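Local coordinates for protein putative poly(3-hydroxybutyrate) depolymerase LpqC (Bordetella parapertussis 12822, PDB 3D0K) that probably hydrolyses ester bonds as a serine hydrolase of the alpha/beta-hydrolase type, possibly those of poly(3-hydroxybutyrate), at residues A[289-292]-A[293-296]; A[194-197]-A[198-201]. All coordinates share one frame; numbering follows the deposited sequence.

Contact 1 (A[289-292]-A[293-296]); sequences MPDA and AELA. With SO4 (sulfate ion), chain J.
Asp291 caps the helix that begins at Ala292. It is the N-cap residue, and Asp291 OD2 accepts from Glu294 N at 3.0 Å. The N-H points almost straight at the oxygen, at 167°, and meets OD2 nearly along its C-O axis. The torsion explains the reach: CG stands between the backbone N and the carbonyl carbon (chi1 68°), which brings OD2 round to Glu294 N. The same residue opens the backbone bonding of the helix. Asp291 O accepts from Leu295 N at 2.8 Å, and the bond is essentially linear. One residue on, Ala292 O takes Ala296 N at 2.7 Å.

Beside the cap, Pro290 and Leu295 make a small apolar contact. Pro290 CB touches Leu295 CD2 at 3.8 Å, and the two side chains cross at about a right angle. Pro290 CB also meets Glu294 CB at 3.8 Å, so the proline ring rests against the side of the first turn. Both Pro290 and Leu295 are buried. Helix 273-286 backs them, with Ser282 against Pro290 and Val279 against Leu295. Selenomethionine Met289 packs on Val279 and Leu283 of the same helix. The short C-terminal helix 292-298 is thereby laid against the preceding one.

The outer side of the cap is exposed and carries a sulfate ion, probably from the crystallisation liquor. A helix N-terminus, whose first N-H groups lack acceptors within the helix, is a usual place for an anion. The positive end of the helix dipole would probably favour both the sulfate and the Asp291 carboxylate. Ala292 N gives the sulfate a hydrogen bond to O3 at 2.9 Å and a weak one to O2 at 3.4 Å.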
HETATM    1  N   MSE A 289      -2.404 -18.742  -7.352  1.00 24.09           N
HETATM    2  CA  MSE A 289      -1.371 -18.866  -6.370  1.00 26.37           C
HETATM    3  C   MSE A 289      -0.228 -19.711  -6.966  1.00 26.57           C
HETATM    4  O   MSE A 289      -0.481 -20.757  -7.629  1.00 27.35           O
HETATM    5  CB  MSE A 289      -1.977 -19.473  -5.099  1.00 25.82           C
HETATM    6  CG  MSE A 289      -1.030 -19.766  -3.984  1.00 31.00           C
HETATM    7 SE   MSE A 289      -0.561 -18.112  -2.989  0.75 38.99          SE
HETATM    8  CE  MSE A 289      -2.270 -17.313  -2.939  1.00 32.53           C
ATOM      9  N   PRO A 290       1.035 -19.276  -6.793  1.00 27.26           N
ATOM     10  CA  PRO A 290       2.126 -20.169  -7.247  1.00 28.09           C
ATOM     11  C   PRO A 290       2.021 -21.553  -6.593  1.00 29.85           C
ATOM     12  O   PRO A 290       1.487 -21.684  -5.480  1.00 29.15           O
ATOM     13  CB  PRO A 290       3.395 -19.450  -6.765  1.00 27.78           C
ATOM     14  CG  PRO A 290       3.010 -18.036  -6.684  1.00 28.56           C
ATOM     15  CD  PRO A 290       1.565 -18.032  -6.219  1.00 27.49           C
ATOM     16  N   ASP A 291       2.519 -22.588  -7.263  1.00 31.32           N
ATOM     17  CA  ASP A 291       2.427 -23.914  -6.667  1.00 34.06           C
ATOM     18  C   ASP A 291       3.487 -24.129  -5.551  1.00 34.08           C
ATOM     19  O   ASP A 291       4.379 -23.290  -5.360  1.00 33.90           O
ATOM     20  CB  ASP A 291       2.411 -25.006  -7.755  1.00 34.61           C
ATOM     21  CG  ASP A 291       3.722 -25.132  -8.513  1.00 38.80           C
ATOM     22  OD1 ASP A 291       3.677 -25.610  -9.683  1.00 42.53           O
ATOM     23  OD2 ASP A 291       4.798 -24.784  -7.959  1.00 41.01           O
ATOM     24  N   ALA A 292       3.378 -25.237  -4.814  1.00 34.73           N
ATOM     25  CA  ALA A 292       4.247 -25.484  -3.658  1.00 34.88           C
ATOM     26  C   ALA A 292       5.733 -25.414  -4.006  1.00 34.98           C
ATOM     27  O   ALA A 292       6.522 -24.875  -3.224  1.00 35.64           O
ATOM     28  CB  ALA A 292       3.902 -26.810  -2.976  1.00 35.65           C
ATOM     29  N   ALA A 293       6.096 -25.924  -5.183  1.00 34.47           N
ATOM     30  CA  ALA A 293       7.484 -25.921  -5.668  1.00 34.10           C
ATOM     31  C   ALA A 293       7.991 -24.510  -5.874  1.00 33.52           C
ATOM     32  O   ALA A 293       9.129 -24.180  -5.507  1.00 33.16           O
ATOM     33  CB  ALA A 293       7.608 -26.722  -6.973  1.00 34.53           C
ATOM     34  N   GLU A 294       7.162 -23.671  -6.490  0.50 33.15           N
ATOM     35  CA  GLU A 294       7.492 -22.267  -6.641  0.50 33.18           C
ATOM     36  C   GLU A 294       7.566 -21.591  -5.285  0.50 32.54           C
ATOM     37  O   GLU A 294       8.540 -20.909  -4.964  0.50 32.59           O
ATOM     38  CB  GLU A 294       6.470 -21.563  -7.522  0.50 33.31           C
ATOM     39  CG  GLU A 294       7.040 -21.093  -8.832  0.50 34.94           C
ATOM     40  CD  GLU A 294       7.766 -19.784  -8.684  0.50 35.71           C
ATOM     41  OE1 GLU A 294       7.100 -18.748  -8.889  0.50 34.43           O
ATOM     42  OE2 GLU A 294       8.978 -19.800  -8.347  0.50 35.17           O
ATOM     43  N   LEU A 295       6.531 -21.776  -4.480  1.00 32.20           N
ATOM     44  CA  LEU A 295       6.542 -21.175  -3.138  1.00 31.96           C
ATOM     45  C   LEU A 295       7.815 -21.572  -2.387  1.00 32.79           C
ATOM     46  O   LEU A 295       8.478 -20.721  -1.813  1.00 33.28           O
ATOM     47  CB  LEU A 295       5.298 -21.548  -2.350  1.00 30.97           C
ATOM     48  CG  LEU A 295       4.016 -20.950  -2.923  1.00 29.22           C
ATOM     49  CD1 LEU A 295       2.845 -21.403  -2.116  1.00 27.84           C
ATOM     50  CD2 LEU A 295       4.061 -19.406  -3.030  1.00 26.24           C
ATOM     51  N   ALA A 296       8.189 -22.843  -2.442  1.00 34.55           N
ATOM     52  CA  ALA A 296       9.440 -23.291  -1.813  1.00 36.09           C
ATOM     53  C   ALA A 296      10.664 -22.600  -2.412  1.00 37.34           C
ATOM     54  O   ALA A 296      11.610 -22.270  -1.690  1.00 37.65           O
ATOM     55  CB  ALA A 296       9.573 -24.822  -1.868  1.00 36.57           C
TER
HETATM   56  S   SO4 J 309       0.955 -27.798  -6.064  1.00112.00           S
HETATM   57  O1  SO4 J 309       0.311 -28.779  -5.197  1.00112.17           O
HETATM   58  O2  SO4 J 309       0.389 -26.485  -5.763  1.00111.82           O
HETATM   59  O3  SO4 J 309       2.391 -27.797  -5.795  1.00112.05           O
HETATM   60  O4  SO4 J 309       0.726 -28.134  -7.472  1.00111.70           O

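Contact 2 (A[194-197]-A[198-201]); sequences GLTE and DHLA
His199 reaches back from the first turn of helix 197-205 to the residues that lead into it. Thr196 is the N-cap, and with His199 it forms a capping box. The side chain of His199 leaves with CG anti to the carbonyl carbon (chi1 -77°), which sends the ring toward the incoming chain. His199 CB lies 3.4 Å from Thr196 O. Beyond it, His199 ND1 accepts from Thr196 N at 3.1 Å, and the donor sits close to the ring plane, 13° out of it. That bond closes the box. Thr196 OG1 is also near, 3.2 Å from His199 ND1, at an angle that makes any bond weak. One face of the His199 ring is covered by Leu195 CD2, a CH-pi contact 3.8 Å from the centroid and almost on the ring normal. The methyl sits over the ring centre, nearly equally far from all five ring atoms.

The capping bond itself is weak: His199 N donates to Thr196 OG1 at 3.3 Å. Farther along, Ala201 N gives a firm bond to Glu197 O at 2.8 Å.

The turn follows a long loop after strand 168-172 and precedes strand 209-213. Leu195 packs on Val116, and Leu200 on Pro180 and Leu190, all in loops. The carboxylate of Glu197 is salt-bridged to Arg255 at the end of helix 237-255.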
ATOM      1  N   GLY A 194     -11.212  13.253  11.894  1.00 23.02           N
ATOM      2  CA  GLY A 194     -12.190  13.784  10.925  1.00 24.30           C
ATOM      3  C   GLY A 194     -12.733  12.789   9.893  1.00 25.03           C
ATOM      4  O   GLY A 194     -13.202  13.181   8.818  1.00 25.30           O
ATOM      5  N   LEU A 195     -12.687  11.507  10.222  1.00 24.12           N
ATOM      6  CA  LEU A 195     -13.256  10.464   9.349  1.00 24.47           C
ATOM      7  C   LEU A 195     -14.732  10.236   9.694  1.00 24.89           C
ATOM      8  O   LEU A 195     -15.170  10.583  10.782  1.00 24.41           O
ATOM      9  CB  LEU A 195     -12.468   9.174   9.516  1.00 23.36           C
ATOM     10  CG  LEU A 195     -11.019   9.231   9.002  1.00 23.32           C
ATOM     11  CD1 LEU A 195     -10.272   7.919   9.286  1.00 23.41           C
ATOM     12  CD2 LEU A 195     -10.957   9.610   7.519  1.00 24.31           C
ATOM     13  N   THR A 196     -15.494   9.650   8.775  1.00 25.24           N
ATOM     14  CA  THR A 196     -16.963   9.500   8.971  1.00 25.68           C
ATOM     15  C   THR A 196     -17.391   8.042   8.803  1.00 24.37           C
ATOM     16  O   THR A 196     -16.604   7.219   8.337  1.00 23.94           O
ATOM     17  CB  THR A 196     -17.727  10.319   7.932  1.00 25.96           C
ATOM     18  OG1 THR A 196     -17.481   9.766   6.640  1.00 27.95           O
ATOM     19  CG2 THR A 196     -17.275  11.788   7.943  1.00 27.82           C
ATOM     20  N   GLU A 197     -18.633   7.723   9.180  1.00 23.74           N
ATOM     21  CA  GLU A 197     -19.196   6.397   8.887  1.00 24.41           C
ATOM     22  C   GLU A 197     -19.198   6.039   7.390  1.00 24.17           C
ATOM     23  O   GLU A 197     -19.063   4.870   7.038  1.00 23.93           O
ATOM     24  CB  GLU A 197     -20.589   6.210   9.526  1.00 24.48           C
ATOM     25  CG  GLU A 197     -20.504   5.891  11.065  1.00 24.34           C
ATOM     26  CD  GLU A 197     -20.196   4.392  11.388  1.00 26.29           C
ATOM     27  OE1 GLU A 197     -19.186   4.100  12.048  1.00 24.11           O
ATOM     28  OE2 GLU A 197     -20.977   3.495  11.007  1.00 29.01           O
ATOM     29  N   ASP A 198     -19.321   7.038   6.518  1.00 25.12           N
ATOM     30  CA  ASP A 198     -19.172   6.811   5.080  1.00 25.50           C
ATOM     31  C   ASP A 198     -17.787   6.289   4.700  1.00 24.62           C
ATOM     32  O   ASP A 198     -17.684   5.423   3.805  1.00 24.18           O
ATOM     33  CB  ASP A 198     -19.506   8.080   4.264  1.00 27.23           C
ATOM     34  CG  ASP A 198     -21.009   8.428   4.303  1.00 33.90           C
ATOM     35  OD1 ASP A 198     -21.409   9.514   3.769  1.00 40.75           O
ATOM     36  OD2 ASP A 198     -21.807   7.618   4.853  1.00 39.14           O
ATOM     37  N   HIS A 199     -16.723   6.798   5.338  1.00 23.24           N
ATOM     38  CA  HIS A 199     -15.366   6.295   5.040  1.00 22.34           C
ATOM     39  C   HIS A 199     -15.310   4.817   5.411  1.00 21.35           C
ATOM     40  O   HIS A 199     -14.779   3.996   4.663  1.00 19.57           O
ATOM     41  CB  HIS A 199     -14.260   7.022   5.838  1.00 22.37           C
ATOM     42  CG  HIS A 199     -13.927   8.379   5.294  1.00 26.25           C
ATOM     43  ND1 HIS A 199     -14.381   9.545   5.872  1.00 25.87           N
ATOM     44  CD2 HIS A 199     -13.213   8.747   4.204  1.00 26.19           C
ATOM     45  CE1 HIS A 199     -13.954  10.577   5.167  1.00 28.46           C
ATOM     46  NE2 HIS A 199     -13.257  10.119   4.140  1.00 27.73           N
ATOM     47  N   LEU A 200     -15.847   4.512   6.584  1.00 20.58           N
ATOM     48  CA  LEU A 200     -15.898   3.148   7.069  1.00 20.55           C
ATOM     49  C   LEU A 200     -16.711   2.224   6.138  1.00 20.45           C
ATOM     50  O   LEU A 200     -16.266   1.099   5.840  1.00 19.80           O
ATOM     51  CB  LEU A 200     -16.450   3.102   8.512  1.00 19.57           C
ATOM     52  CG  LEU A 200     -16.453   1.671   9.095  1.00 21.12           C
ATOM     53  CD1 LEU A 200     -15.105   0.916   8.977  1.00 23.27           C
ATOM     54  CD2 LEU A 200     -16.908   1.650  10.544  1.00 21.41           C
ATOM     55  N   ALA A 201     -17.890   2.664   5.710  1.00 19.79           N
ATOM     56  CA  ALA A 201     -18.709   1.844   4.809  1.00 18.96           C
ATOM     57  C   ALA A 201     -17.937   1.572   3.522  1.00 19.17           C
ATOM     58  O   ALA A 201     -17.911   0.445   3.039  1.00 20.19           O
ATOM     59  CB  ALA A 201     -20.046   2.541   4.490  1.00 18.33           C
TER

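Overall arrangement
Contacts 1 and 2 are both helix starts, but they belong to different elements and lie on opposite sides of the chain's centre. Their centres are 39 Å apart and they do not touch. Neither is a core contact: each is partly buried, with an apolar side turned inward and a polar side exposed. Contact 1 lies near the C-terminus, in the last modelled helix, and its buried residues lean on a neighbouring helix. Contact 2 enters the helix before strand 209-213, and its buried leucines pack on loop residues. The chemistry differs too. At 289-296 a carboxylate caps and a sulfate joins it, while at 194-201 a hydroxyl caps and an imidazole returns the bond to the N-cap backbone N-H.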